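Local atomic coordinates of pyridoxal kinase (Entamoeba histolytica, PDB entry 4S1I), a protein that probably phosphorylates pyridoxal at the expense of ATP, giving pyridoxal 5'-phosphate. Residues Leu6-Tyr11 with Gly82-Ser87; Val17-Gly22 with Ser33-Thr38; Ala237-Ile242 with Thr270-Thr275. All coordinates share one frame; numbering follows the deposited sequence.

How the contacts relate
Contacts 1 and 2 are neighbours, with centres 8 Å apart, and both touch the bound pyridoxal-5'-phosphate. Strands 5-9 and 33-41 lie side by side in the central sheet, helix 18-28 connects them, and along the chain contact 2 falls inside the loop closed by contact 1. Two probable hydrogen bonds tie them together: Thr7 OG1 to Asn19 OD1 at 2.6 Å and Tyr83 O to Thr38 OG1 at 2.7 Å. Contact 3 stands apart, its centre 27 Å from that of contact 1 and 24 Å from that of contact 2. It lies nearer the nucleotide site: the side chain of Phe274 is about 4 Å from that of the ADP-binding Gln246.

Contact 1: residues Leu6-Tyr11 with Gly82-Ser87; sequences LTISSY and GYFPSS. With PLP (pyridoxal-5'-phosphate), chain C.
Where strand 5-9 runs out into a loop, Ser9 binds, and Ser10 packs against, the loop that follows strand 78-81. Ser9 OG, anti to its own backbone N (chi1 -165°), accepts the amide hydrogen of Tyr83 at 2.9 Å from Tyr83 N. One residue earlier the backbones bond directly: Gly82 N donates to Ile8 O, 2.9 Å away and in the carbonyl plane. Gly82 has no side chain, and Ser9 OG comes to 3.5 Å from its CA.

Tyr83 can be followed outward from the chain. Its CB meets the hydroxyl of Ser10, its CG and CD1 pass the Ser10 methylene obliquely, and its CD2 reaches pyridoxal-5'-phosphate O3 at 3.5 Å. Farther along, CE2 lies near C2 and C3 of the pyridine and CZ comes near the ligand methyl C2A, which sits 4.1 Å above the ring plane, over its centre. Ser10 OG donates to the ligand's O3 in a bond that refines as very short, 2.5 Å. Phe84, the next residue, sets CE1 obliquely against Ile8 CG2 at 3.8 Å; side chains of helices 87-103 and 124-133, among them Leu89 and Met130, also touch it. Strand ends that hand their loops to a ligand in this way form the pyridoxal pocket at the C-terminal edge of a ribokinase-like sheet.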
ATOM      1  N   LEU A   6      -9.462  10.011   2.631  1.00 23.35           N
ATOM      2  CA  LEU A   6      -8.095  10.425   2.943  1.00 22.68           C
ATOM      3  C   LEU A   6      -7.727   9.765   4.252  1.00 22.66           C
ATOM      4  O   LEU A   6      -8.388   9.980   5.243  1.00 22.44           O
ATOM      5  CB  LEU A   6      -7.962  11.952   3.035  1.00 25.45           C
ATOM      6  CG  LEU A   6      -6.702  12.550   3.649  1.00 30.31           C
ATOM      7  CD1 LEU A   6      -5.536  12.200   2.783  1.00 30.80           C
ATOM      8  CD2 LEU A   6      -6.864  14.044   3.861  1.00 34.39           C
ATOM      9  N   THR A   7      -6.646   8.962   4.241  1.00 20.77           N
ATOM     10  CA  THR A   7      -6.236   8.231   5.456  1.00 21.63           C
ATOM     11  C   THR A   7      -4.763   8.522   5.770  1.00 20.65           C
ATOM     12  O   THR A   7      -3.925   8.367   4.895  1.00 22.21           O
ATOM     13  CB  THR A   7      -6.575   6.735   5.439  1.00 25.43           C
ATOM     14  OG1 THR A   7      -5.892   6.024   6.515  1.00 22.65           O
ATOM     15  CG2 THR A   7      -6.290   6.089   4.147  1.00 24.53           C
ATOM     16  N   ILE A   8      -4.536   8.973   6.985  1.00 18.92           N
ATOM     17  CA  ILE A   8      -3.237   9.453   7.467  1.00 19.98           C
ATOM     18  C   ILE A   8      -2.785   8.544   8.592  1.00 19.39           C
ATOM     19  O   ILE A   8      -3.364   8.594   9.661  1.00 21.49           O
ATOM     20  CB  ILE A   8      -3.326  10.892   7.916  1.00 21.55           C
ATOM     21  CG1 ILE A   8      -3.847  11.795   6.819  1.00 23.45           C
ATOM     22  CG2 ILE A   8      -1.974  11.379   8.481  1.00 25.32           C
ATOM     23  CD1 ILE A   8      -4.283  13.137   7.283  1.00 27.98           C
ATOM     24  N   SER A   9      -1.783   7.710   8.336  1.00 18.50           N
ATOM     25  CA  SER A   9      -1.298   6.774   9.321  1.00 19.63           C
ATOM     26  C   SER A   9       0.067   6.231   8.912  1.00 18.69           C
ATOM     27  O   SER A   9       0.592   6.616   7.866  1.00 19.29           O
ATOM     28  CB  SER A   9      -2.347   5.665   9.537  1.00 18.67           C
ATOM     29  OG  SER A   9      -2.039   4.930  10.744  1.00 18.99           O
ATOM     30  N   SER A  10       0.558   5.295   9.689  1.00 19.26           N
ATOM     31  CA  SER A  10       1.890   4.760   9.496  1.00 18.52           C
ATOM     32  C   SER A  10       2.060   3.812   8.352  1.00 17.24           C
ATOM     33  O   SER A  10       1.062   3.276   7.808  1.00 18.46           O
ATOM     34  CB  SER A  10       2.285   4.093  10.789  1.00 19.20           C
ATOM     35  OG  SER A  10       1.400   3.075  11.118  1.00 21.55           O
ATOM     36  N   TYR A  11       3.301   3.619   7.903  1.00 19.55           N
ATOM     37  CA  TYR A  11       3.620   2.661   6.853  1.00 18.07           C
ATOM     38  C   TYR A  11       4.781   1.808   7.282  1.00 17.14           C
ATOM     39  O   TYR A  11       5.813   2.348   7.797  1.00 19.34           O
ATOM     40  CB  TYR A  11       3.950   3.431   5.567  1.00 18.32           C
ATOM     41  CG  TYR A  11       4.358   2.481   4.423  1.00 17.55           C
ATOM     42  CD1 TYR A  11       3.383   1.899   3.641  1.00 20.99           C
ATOM     43  CD2 TYR A  11       5.611   2.043   4.256  1.00 18.02           C
ATOM     44  CE1 TYR A  11       3.713   1.052   2.631  1.00 20.28           C
ATOM     45  CE2 TYR A  11       5.967   1.219   3.238  1.00 19.12           C
ATOM     46  CZ  TYR A  11       5.007   0.675   2.458  1.00 19.17           C
ATOM     47  OH  TYR A  11       5.355  -0.212   1.472  1.00 20.50           O
ATOM     48  N   GLY A  82      -4.637   7.676  12.141  1.00 21.68           N
ATOM     49  CA  GLY A  82      -4.138   6.615  12.944  1.00 21.54           C
ATOM     50  C   GLY A  82      -2.861   6.992  13.685  1.00 21.14           C
ATOM     51  O   GLY A  82      -2.871   7.810  14.596  1.00 23.04           O
ATOM     52  N   TYR A  83      -1.829   6.274  13.335  1.00 20.68           N
ATOM     53  CA  TYR A  83      -0.560   6.449  14.050  1.00 21.11           C
ATOM     54  C   TYR A  83       0.282   7.638  13.615  1.00 22.44           C
ATOM     55  O   TYR A  83       0.536   7.787  12.453  1.00 22.74           O
ATOM     56  CB  TYR A  83       0.269   5.185  13.856  1.00 20.63           C
ATOM     57  CG  TYR A  83       1.625   5.127  14.568  1.00 23.50           C
ATOM     58  CD1 TYR A  83       2.711   5.717  14.049  1.00 20.60           C
ATOM     59  CD2 TYR A  83       1.760   4.318  15.679  1.00 24.85           C
ATOM     60  CE1 TYR A  83       3.990   5.609  14.664  1.00 24.14           C
ATOM     61  CE2 TYR A  83       3.007   4.213  16.286  1.00 27.45           C
ATOM     62  CZ  TYR A  83       4.112   4.841  15.754  1.00 26.04           C
ATOM     63  OH  TYR A  83       5.350   4.703  16.373  1.00 28.86           O
ATOM     64  N   PHE A  84       0.754   8.415  14.588  1.00 22.72           N
ATOM     65  CA  PHE A  84       1.738   9.518  14.351  1.00 23.50           C
ATOM     66  C   PHE A  84       3.007   9.309  15.211  1.00 24.00           C
ATOM     67  O   PHE A  84       2.918   9.019  16.430  1.00 25.22           O
ATOM     68  CB  PHE A  84       1.133  10.859  14.715  1.00 25.62           C
ATOM     69  CG  PHE A  84      -0.095  11.227  13.935  1.00 24.49           C
ATOM     70  CD1 PHE A  84       0.002  11.938  12.755  1.00 25.64           C
ATOM     71  CD2 PHE A  84      -1.362  10.894  14.424  1.00 24.46           C
ATOM     72  CE1 PHE A  84      -1.100  12.274  12.080  1.00 25.27           C
ATOM     73  CE2 PHE A  84      -2.510  11.273  13.734  1.00 24.42           C
ATOM     74  CZ  PHE A  84      -2.346  11.976  12.545  1.00 24.39           C
ATOM     75  N   PRO A  85       4.164   9.513  14.606  1.00 22.39           N
ATOM     76  CA  PRO A  85       5.410   9.364  15.307  1.00 26.02           C
ATOM     77  C   PRO A  85       5.804  10.597  16.078  1.00 27.34           C
ATOM     78  O   PRO A  85       6.757  10.505  16.862  1.00 28.49           O
ATOM     79  CB  PRO A  85       6.442   9.161  14.134  1.00 24.68           C
ATOM     80  CG  PRO A  85       5.920   9.872  13.004  1.00 26.14           C
ATOM     81  CD  PRO A  85       4.425   9.708  13.144  1.00 23.74           C
ATOM     82  N   SER A  86       5.126  11.710  15.871  1.00 25.67           N
ATOM     83  CA  SER A  86       5.522  12.981  16.450  1.00 26.60           C
ATOM     84  C   SER A  86       4.324  13.902  16.510  1.00 27.27           C
ATOM     85  O   SER A  86       3.417  13.735  15.682  1.00 29.01           O
ATOM     86  CB  SER A  86       6.674  13.593  15.628  1.00 28.13           C
ATOM     87  OG  SER A  86       6.265  13.873  14.269  1.00 29.09           O
ATOM     88  N   SER A  87       4.274  14.787  17.495  1.00 27.15           N
ATOM     89  CA  SER A  87       3.146  15.668  17.694  1.00 29.69           C
ATOM     90  C   SER A  87       3.016  16.789  16.664  1.00 31.15           C
ATOM     91  O   SER A  87       1.915  17.225  16.400  1.00 29.84           O
ATOM     92  CB  SER A  87       3.161  16.259  19.092  1.00 32.75           C
ATOM     93  OG  SER A  87       4.325  17.035  19.271  1.00 34.49           O
TER
HETATM   94  N1  PLP C 301       4.306   0.135  14.932  1.00 23.60           N
HETATM   95  C2  PLP C 301       3.657   0.927  14.070  1.00 43.63           C
HETATM   96  C2A PLP C 301       4.426   1.716  13.096  1.00 25.31           C
HETATM   97  C3  PLP C 301       2.238   1.052  14.065  1.00 54.93           C
HETATM   98  O3  PLP C 301       1.609   1.821  13.258  1.00 32.47           O
HETATM   99  C4  PLP C 301       1.470   0.305  15.025  1.00 33.45           C
HETATM  100  C4A PLP C 301       0.044   0.424  15.031  1.00 39.02           C
HETATM  101  O4A PLP C 301      -0.723  -0.307  15.533  1.00 37.03           O
HETATM  102  C5  PLP C 301       2.274  -0.491  15.846  1.00 46.69           C
HETATM  103  C6  PLP C 301       3.660  -0.523  15.746  1.00 60.55           C
HETATM  104  C5A PLP C 301       1.781  -1.358  16.887  1.00 66.48           C
HETATM  105  O4P PLP C 301       2.778  -2.332  16.853  1.00 72.46           O
HETATM  106  P   PLP C 301       3.324  -3.059  18.175  1.00 85.65           P
HETATM  107  O1P PLP C 301       2.218  -3.232  19.133  1.00 68.88           O
HETATM  108  O2P PLP C 301       4.425  -2.271  18.797  1.00 58.49           O
HETATM  109  O3P PLP C 301       3.706  -4.344  17.585  1.00 86.00           O

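Contact 2: residues Val17-Gly22 with Ser33-Thr38; sequences VGNRCG and SIFVLT. With PLP (pyridoxal-5'-phosphate), chain C.
A beta-alpha-beta crossover is the setting here: strand 5-9 leads through helix 18-28 to the parallel strand 33-41, and the first turn of the helix packs on the returning strand. The short axes of 18-22 and 33-37 run nearly antiparallel, at 165°, and approach to 9.3 Å. Asn19 and Phe35 carry most of the contact. The amide of Asn19 comes to the rim of the Phe35 ring, with OD1 3.7 Å from CD1 and the two planes 80° apart, close to perpendicular. Its ND2 lies 3.0 Å from Val36 O, while OD1 is hydrogen-bonded to Thr7 OG1 on the adjoining strand, so this buried amide reaches both strands of the unit.

Phe35 has its CB directed at the helix, and chi1 of -59° carries the ring alongside Gly22, where CE1 meets Gly22 C at 3.6 Å. Gly22 brings bare backbone to the ring. Leu37 adds CD2 beside the Asn19 amide, and Met23 and Leu26 of the same helix extend the apolar layer. Just ahead of the helix, Val17 places CG2 3.6 Å from C3 of pyridoxal-5'-phosphate. The arrangement is that of a beta-alpha-beta unit whose helix start borders the pyridoxal-5'-phosphate site of a ribokinase-like fold.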
ATOM      1  N   VAL A  17       0.395  -3.049   9.674  1.00 19.94           N
ATOM      2  CA  VAL A  17      -0.097  -2.181  10.680  1.00 20.38           C
ATOM      3  C   VAL A  17      -0.476  -0.901   9.940  1.00 19.95           C
ATOM      4  O   VAL A  17      -0.061  -0.656   8.765  1.00 20.87           O
ATOM      5  CB  VAL A  17       0.839  -1.875  11.857  1.00 22.56           C
ATOM      6  CG1 VAL A  17       1.179  -3.131  12.628  1.00 25.24           C
ATOM      7  CG2 VAL A  17       2.113  -1.236  11.313  1.00 24.49           C
ATOM      8  N   GLY A  18      -1.210  -0.031  10.630  1.00 20.06           N
ATOM      9  CA  GLY A  18      -1.511   1.322  10.158  1.00 20.17           C
ATOM     10  C   GLY A  18      -2.079   1.450   8.746  1.00 20.46           C
ATOM     11  O   GLY A  18      -3.002   0.720   8.354  1.00 20.02           O
ATOM     12  N   ASN A  19      -1.492   2.348   7.951  1.00 18.86           N
ATOM     13  CA  ASN A  19      -1.981   2.556   6.586  1.00 20.07           C
ATOM     14  C   ASN A  19      -1.724   1.362   5.691  1.00 19.72           C
ATOM     15  O   ASN A  19      -2.357   1.205   4.623  1.00 19.89           O
ATOM     16  CB  ASN A  19      -1.452   3.832   5.892  1.00 17.76           C
ATOM     17  CG  ASN A  19      -2.459   4.932   5.850  1.00 20.25           C
ATOM     18  OD1 ASN A  19      -3.661   4.716   6.023  1.00 21.57           O
ATOM     19  ND2 ASN A  19      -1.997   6.140   5.453  1.00 20.46           N
ATOM     20  N   ARG A  20      -0.806   0.447   6.051  1.00 19.12           N
ATOM     21  CA  ARG A  20      -0.625  -0.671   5.180  1.00 18.70           C
ATOM     22  C   ARG A  20      -1.865  -1.662   5.321  1.00 21.55           C
ATOM     23  O   ARG A  20      -2.344  -2.234   4.358  1.00 21.61           O
ATOM     24  CB  ARG A  20       0.731  -1.338   5.530  1.00 22.68           C
ATOM     25  CG  ARG A  20       1.023  -2.537   4.706  1.00 24.48           C
ATOM     26  CD  ARG A  20       1.415  -2.159   3.218  1.00 27.33           C
ATOM     27  NE  ARG A  20       1.605  -3.491   2.633  1.00 26.47           N
ATOM     28  CZ  ARG A  20       0.857  -4.034   1.641  1.00 25.13           C
ATOM     29  NH1 ARG A  20      -0.094  -3.325   0.974  1.00 25.52           N
ATOM     30  NH2 ARG A  20       1.093  -5.239   1.305  1.00 24.96           N
ATOM     31  N   CYS A  21      -2.396  -1.859   6.538  1.00 20.95           N
ATOM     32  CA  CYS A  21      -3.676  -2.523   6.720  1.00 22.40           C
ATOM     33  C   CYS A  21      -4.773  -1.781   5.984  1.00 24.27           C
ATOM     34  O   CYS A  21      -5.615  -2.402   5.270  1.00 24.22           O
ATOM     35  CB  CYS A  21      -4.148  -2.544   8.176  1.00 27.20           C
ATOM     36  SG  CYS A  21      -3.081  -3.523   9.229  1.00 29.70           S
ATOM     37  N   GLY A  22      -4.743  -0.483   6.141  1.00 21.94           N
ATOM     38  CA  GLY A  22      -5.734   0.387   5.398  1.00 23.42           C
ATOM     39  C   GLY A  22      -5.722   0.095   3.913  1.00 22.49           C
ATOM     40  O   GLY A  22      -6.782   0.012   3.263  1.00 22.77           O
ATOM     41  N   SER A  33      -9.118   5.785  -2.376  1.00 22.61           N
ATOM     42  CA  SER A  33      -8.521   6.384  -1.173  1.00 22.13           C
ATOM     43  C   SER A  33      -7.161   6.953  -1.395  1.00 23.82           C
ATOM     44  O   SER A  33      -6.416   6.442  -2.225  1.00 24.44           O
ATOM     45  CB  SER A  33      -8.401   5.329  -0.055  1.00 21.91           C
ATOM     46  OG  SER A  33      -9.641   4.728   0.203  1.00 22.52           O
ATOM     47  N   ILE A  34      -6.869   8.050  -0.704  1.00 20.79           N
ATOM     48  CA  ILE A  34      -5.523   8.633  -0.612  1.00 21.61           C
ATOM     49  C   ILE A  34      -4.878   8.166   0.652  1.00 20.25           C
ATOM     50  O   ILE A  34      -5.402   8.314   1.737  1.00 21.33           O
ATOM     51  CB  ILE A  34      -5.679  10.188  -0.564  1.00 22.16           C
ATOM     52  CG1 ILE A  34      -6.417  10.695  -1.730  1.00 24.19           C
ATOM     53  CG2 ILE A  34      -4.296  10.838  -0.459  1.00 23.39           C
ATOM     54  CD1 ILE A  34      -6.794  12.219  -1.623  1.00 25.89           C
ATOM     55  N   PHE A  35      -3.699   7.574   0.539  1.00 20.71           N
ATOM     56  CA  PHE A  35      -2.882   7.132   1.681  1.00 18.21           C
ATOM     57  C   PHE A  35      -1.670   7.999   1.926  1.00 19.40           C
ATOM     58  O   PHE A  35      -0.634   7.846   1.245  1.00 21.56           O
ATOM     59  CB  PHE A  35      -2.460   5.680   1.446  1.00 18.51           C
ATOM     60  CG  PHE A  35      -3.604   4.740   1.290  1.00 18.97           C
ATOM     61  CD1 PHE A  35      -4.163   4.112   2.414  1.00 19.43           C
ATOM     62  CD2 PHE A  35      -4.186   4.436   0.040  1.00 17.92           C
ATOM     63  CE1 PHE A  35      -5.271   3.266   2.242  1.00 20.85           C
ATOM     64  CE2 PHE A  35      -5.269   3.593  -0.096  1.00 20.43           C
ATOM     65  CZ  PHE A  35      -5.761   2.997   1.012  1.00 20.59           C
ATOM     66  N   VAL A  36      -1.794   8.891   2.901  1.00 17.31           N
ATOM     67  CA  VAL A  36      -0.676   9.817   3.259  1.00 19.19           C
ATOM     68  C   VAL A  36       0.027   9.133   4.454  1.00 19.61           C
ATOM     69  O   VAL A  36      -0.587   8.732   5.439  1.00 21.43           O
ATOM     70  CB  VAL A  36      -1.140  11.186   3.710  1.00 20.50           C
ATOM     71  CG1 VAL A  36       0.025  12.012   4.166  1.00 23.12           C
ATOM     72  CG2 VAL A  36      -1.830  11.907   2.565  1.00 22.16           C
ATOM     73  N   LEU A  37       1.304   8.917   4.298  1.00 18.49           N
ATOM     74  CA  LEU A  37       2.086   8.158   5.291  1.00 19.41           C
ATOM     75  C   LEU A  37       2.687   9.023   6.378  1.00 20.76           C
ATOM     76  O   LEU A  37       3.039  10.183   6.138  1.00 20.50           O
ATOM     77  CB  LEU A  37       3.214   7.432   4.583  1.00 18.98           C
ATOM     78  CG  LEU A  37       2.805   6.603   3.385  1.00 20.06           C
ATOM     79  CD1 LEU A  37       3.973   5.845   2.809  1.00 20.88           C
ATOM     80  CD2 LEU A  37       1.565   5.730   3.559  1.00 19.60           C
ATOM     81  N   THR A  38       2.716   8.530   7.582  1.00 20.02           N
ATOM     82  CA  THR A  38       3.322   9.269   8.719  1.00 18.57           C
ATOM     83  C   THR A  38       4.672   8.716   9.118  1.00 19.91           C
ATOM     84  O   THR A  38       5.400   9.323   9.913  1.00 19.83           O
ATOM     85  CB  THR A  38       2.442   9.283   9.983  1.00 20.88           C
ATOM     86  OG1 THR A  38       2.270   7.930  10.411  1.00 19.22           O
ATOM     87  CG2 THR A  38       1.077   9.953   9.681  1.00 20.13           C
TER
HETATM   88  N1  PLP C 301       4.306   0.135  14.932  1.00 23.60           N
HETATM   89  C2  PLP C 301       3.657   0.927  14.070  1.00 43.63           C
HETATM   90  C2A PLP C 301       4.426   1.716  13.096  1.00 25.31           C
HETATM   91  C3  PLP C 301       2.238   1.052  14.065  1.00 54.93           C
HETATM   92  O3  PLP C 301       1.609   1.821  13.258  1.00 32.47           O
HETATM   93  C4  PLP C 301       1.470   0.305  15.025  1.00 33.45           C
HETATM   94  C4A PLP C 301       0.044   0.424  15.031  1.00 39.02           C
HETATM   95  O4A PLP C 301      -0.723  -0.307  15.533  1.00 37.03           O
HETATM   96  C5  PLP C 301       2.274  -0.491  15.846  1.00 46.69           C
HETATM   97  C6  PLP C 301       3.660  -0.523  15.746  1.00 60.55           C
HETATM   98  C5A PLP C 301       1.781  -1.358  16.887  1.00 66.48           C
HETATM   99  O4P PLP C 301       2.778  -2.332  16.853  1.00 72.46           O
HETATM  100  P   PLP C 301       3.324  -3.059  18.175  1.00 85.65           P
HETATM  101  O1P PLP C 301       2.218  -3.232  19.133  1.00 68.88           O
HETATM  102  O2P PLP C 301       4.425  -2.271  18.797  1.00 58.49           O
HETATM  103  O3P PLP C 301       3.706  -4.344  17.585  1.00 86.00           O

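Contact 3: residues Ala237-Ile242 with Thr270-Thr275; sequences AVNRAI and TEESFT
Asn239, buried on helix 234-250, grips the backbone of Phe274 with both ends of its amide, and this is the tight part of the contact. Its OD1 accepts from Phe274 N at 3.2 Å, in the carbonyl plane and on a lone pair. ND2 donates to Phe274 O at 2.9 Å, with an N-H...O angle of 162°; the acceptor lies near the amide plane, although the donor stands above that of the Phe274 carbonyl. The two bonds fix the rotation of the amide, and Glu272 CB closes over its CG at 3.6 Å. Alongside, Ile242 CG2 touches Phe274 CD2 at 3.9 Å, the two side chains crossing at about a right angle. Ile204, Ile206 and Gln246 also touch the Phe274 side chain.

Toward solvent the fit is looser. Arg240, stretched from CG to NE, sends NE to Glu272 OE2 in a salt bridge of 3.1 Å, using the anti lone pair of that oxygen, with guanidinium and carboxylate planes 53° apart. The other oxygen, OE1, is hydrogen-bonded to His236. Exposed Thr270 lies over one guanidinium face, its CB 3.9 Å above the plane, and Trp227 makes a cation-pi contact with the same arginine. Nearby a water donates to Glu271 O at 2.8 Å and only weakly to Arg240 O. The chemistry thus divides in two: directional amide bonds set the position of the loop before strand 277-278 on the helix, whereas its outer end is joined by a salt bridge between partly exposed residues, which is probably less exacting in geometry.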
ATOM      1  N   ALA A 237     -22.420  -2.605  10.992  1.00 29.00           N
ATOM      2  CA  ALA A 237     -21.038  -2.433  10.519  1.00 26.13           C
ATOM      3  C   ALA A 237     -20.044  -2.883  11.614  1.00 27.04           C
ATOM      4  O   ALA A 237     -19.111  -3.611  11.342  1.00 26.27           O
ATOM      5  CB  ALA A 237     -20.770  -0.980  10.107  1.00 27.03           C
ATOM      6  N   VAL A 238     -20.325  -2.522  12.869  1.00 28.67           N
ATOM      7  CA  VAL A 238     -19.532  -3.046  13.977  1.00 28.46           C
ATOM      8  C   VAL A 238     -19.580  -4.596  14.091  1.00 27.82           C
ATOM      9  O   VAL A 238     -18.559  -5.265  14.167  1.00 28.08           O
ATOM     10  CB  VAL A 238     -19.990  -2.427  15.288  1.00 28.08           C
ATOM     11  CG1 VAL A 238     -19.178  -3.026  16.475  1.00 28.34           C
ATOM     12  CG2 VAL A 238     -19.705  -0.948  15.272  1.00 27.52           C
ATOM     13  N   ASN A 239     -20.792  -5.154  14.071  1.00 28.67           N
ATOM     14  CA  ASN A 239     -20.964  -6.624  14.196  1.00 28.17           C
ATOM     15  C   ASN A 239     -20.247  -7.348  13.020  1.00 28.14           C
ATOM     16  O   ASN A 239     -19.444  -8.281  13.245  1.00 28.46           O
ATOM     17  CB  ASN A 239     -22.444  -6.979  14.265  1.00 30.58           C
ATOM     18  CG  ASN A 239     -22.701  -8.354  14.874  1.00 32.73           C
ATOM     19  OD1 ASN A 239     -21.809  -9.182  15.039  1.00 32.66           O
ATOM     20  ND2 ASN A 239     -23.903  -8.556  15.301  1.00 35.28           N
ATOM     21  N   ARG A 240     -20.414  -6.866  11.788  1.00 28.06           N
ATOM     22  CA  ARG A 240     -19.679  -7.443  10.649  1.00 27.84           C
ATOM     23  C   ARG A 240     -18.148  -7.395  10.869  1.00 26.93           C
ATOM     24  O   ARG A 240     -17.453  -8.431  10.653  1.00 27.51           O
ATOM     25  CB  ARG A 240     -19.907  -6.694   9.364  1.00 27.90           C
ATOM     26  CG  ARG A 240     -21.266  -6.911   8.808  1.00 28.85           C
ATOM     27  CD  ARG A 240     -21.478  -6.303   7.435  1.00 28.27           C
ATOM     28  NE  ARG A 240     -22.842  -6.534   6.988  1.00 31.18           N
ATOM     29  CZ  ARG A 240     -23.286  -6.315   5.763  1.00 31.00           C
ATOM     30  NH1 ARG A 240     -22.495  -5.826   4.844  1.00 28.80           N
ATOM     31  NH2 ARG A 240     -24.560  -6.641   5.482  1.00 34.81           N
ATOM     32  N   ALA A 241     -17.659  -6.242  11.280  1.00 25.48           N
ATOM     33  CA  ALA A 241     -16.219  -6.056  11.451  1.00 26.18           C
ATOM     34  C   ALA A 241     -15.643  -6.987  12.515  1.00 26.68           C
ATOM     35  O   ALA A 241     -14.617  -7.676  12.285  1.00 25.61           O
ATOM     36  CB  ALA A 241     -15.893  -4.611  11.728  1.00 25.19           C
ATOM     37  N   ILE A 242     -16.278  -7.018  13.683  1.00 26.50           N
ATOM     38  CA  ILE A 242     -15.728  -7.850  14.738  1.00 28.13           C
ATOM     39  C   ILE A 242     -15.937  -9.354  14.417  1.00 28.48           C
ATOM     40  O   ILE A 242     -15.065 -10.172  14.706  1.00 30.02           O
ATOM     41  CB  ILE A 242     -16.264  -7.411  16.096  1.00 31.06           C
ATOM     42  CG1 ILE A 242     -15.399  -7.947  17.230  1.00 34.36           C
ATOM     43  CG2 ILE A 242     -17.644  -7.879  16.291  1.00 32.97           C
ATOM     44  CD1 ILE A 242     -14.016  -7.344  17.310  1.00 35.78           C
ATOM     45  N   THR A 270     -20.069 -10.804   5.380  1.00 34.01           N
ATOM     46  CA  THR A 270     -21.278 -10.087   5.826  1.00 32.43           C
ATOM     47  C   THR A 270     -21.899 -10.738   7.033  1.00 35.55           C
ATOM     48  O   THR A 270     -22.938 -10.276   7.492  1.00 35.45           O
ATOM     49  CB  THR A 270     -22.334  -9.932   4.695  1.00 35.59           C
ATOM     50  OG1 THR A 270     -22.775 -11.206   4.257  1.00 36.93           O
ATOM     51  CG2 THR A 270     -21.830  -9.186   3.510  1.00 35.85           C
ATOM     52  N   GLU A 271     -21.343 -11.841   7.521  1.00 34.47           N
ATOM     53  CA  GLU A 271     -21.864 -12.477   8.721  1.00 38.95           C
ATOM     54  C   GLU A 271     -21.822 -11.527   9.934  1.00 37.65           C
ATOM     55  O   GLU A 271     -20.862 -10.771  10.109  1.00 36.09           O
ATOM     56  CB  GLU A 271     -21.091 -13.741   9.033  1.00 45.98           C
ATOM     57  CG  GLU A 271     -21.596 -14.487  10.247  1.00 60.57           C
ATOM     58  CD  GLU A 271     -21.175 -15.961  10.302  1.00 71.82           C
ATOM     59  OE1 GLU A 271     -20.117 -16.330   9.728  1.00 76.75           O
ATOM     60  OE2 GLU A 271     -21.920 -16.761  10.931  1.00 85.90           O
ATOM     61  N   GLU A 272     -22.921 -11.498  10.670  1.00 38.45           N
ATOM     62  CA  GLU A 272     -23.040 -10.748  11.906  1.00 38.23           C
ATOM     63  C   GLU A 272     -23.226 -11.814  12.988  1.00 38.98           C
ATOM     64  O   GLU A 272     -24.326 -12.299  13.225  1.00 40.98           O
ATOM     65  CB  GLU A 272     -24.137  -9.682  11.809  1.00 37.80           C
ATOM     66  CG  GLU A 272     -23.789  -8.662  10.732  1.00 38.52           C
ATOM     67  CD  GLU A 272     -24.875  -7.639  10.415  1.00 43.14           C
ATOM     68  OE1 GLU A 272     -25.710  -7.425  11.291  1.00 48.23           O
ATOM     69  OE2 GLU A 272     -24.884  -7.030   9.268  1.00 43.61           O
ATOM     70  N   SER A 273     -22.106 -12.274  13.550  1.00 38.52           N
ATOM     71  CA  SER A 273     -22.014 -13.475  14.403  1.00 39.88           C
ATOM     72  C   SER A 273     -22.337 -13.289  15.890  1.00 42.67           C
ATOM     73  O   SER A 273     -22.436 -14.282  16.627  1.00 43.54           O
ATOM     74  CB  SER A 273     -20.568 -14.039  14.453  1.00 45.00           C
ATOM     75  OG  SER A 273     -20.087 -14.326  13.177  1.00 45.27           O
ATOM     76  N   PHE A 274     -22.444 -12.042  16.338  1.00 41.43           N
ATOM     77  CA  PHE A 274     -22.524 -11.774  17.759  1.00 41.48           C
ATOM     78  C   PHE A 274     -23.825 -11.118  18.060  1.00 42.88           C
ATOM     79  O   PHE A 274     -24.531 -10.644  17.154  1.00 45.18           O
ATOM     80  CB  PHE A 274     -21.309 -10.913  18.170  1.00 38.93           C
ATOM     81  CG  PHE A 274     -19.992 -11.663  18.056  1.00 39.66           C
ATOM     82  CD1 PHE A 274     -19.729 -12.734  18.909  1.00 42.17           C
ATOM     83  CD2 PHE A 274     -19.105 -11.397  17.043  1.00 35.09           C
ATOM     84  CE1 PHE A 274     -18.588 -13.477  18.788  1.00 43.22           C
ATOM     85  CE2 PHE A 274     -17.946 -12.134  16.924  1.00 36.52           C
ATOM     86  CZ  PHE A 274     -17.689 -13.169  17.795  1.00 40.75           C
ATOM     87  N   THR A 275     -24.128 -11.061  19.350  1.00 45.46           N
ATOM     88  CA  THR A 275     -25.356 -10.464  19.831  1.00 44.51           C
ATOM     89  C   THR A 275     -25.166  -8.981  20.226  1.00 42.19           C
ATOM     90  O   THR A 275     -24.226  -8.597  20.961  1.00 41.25           O
ATOM     91  CB  THR A 275     -25.874 -11.243  21.020  1.00 49.42           C
ATOM     92  OG1 THR A 275     -26.197 -12.590  20.607  1.00 49.68           O
ATOM     93  CG2 THR A 275     -27.102 -10.563  21.603  1.00 51.74           C
TER
HETATM   94  O   HOH W   1     -18.383 -11.210   8.842  1.00 33.87           O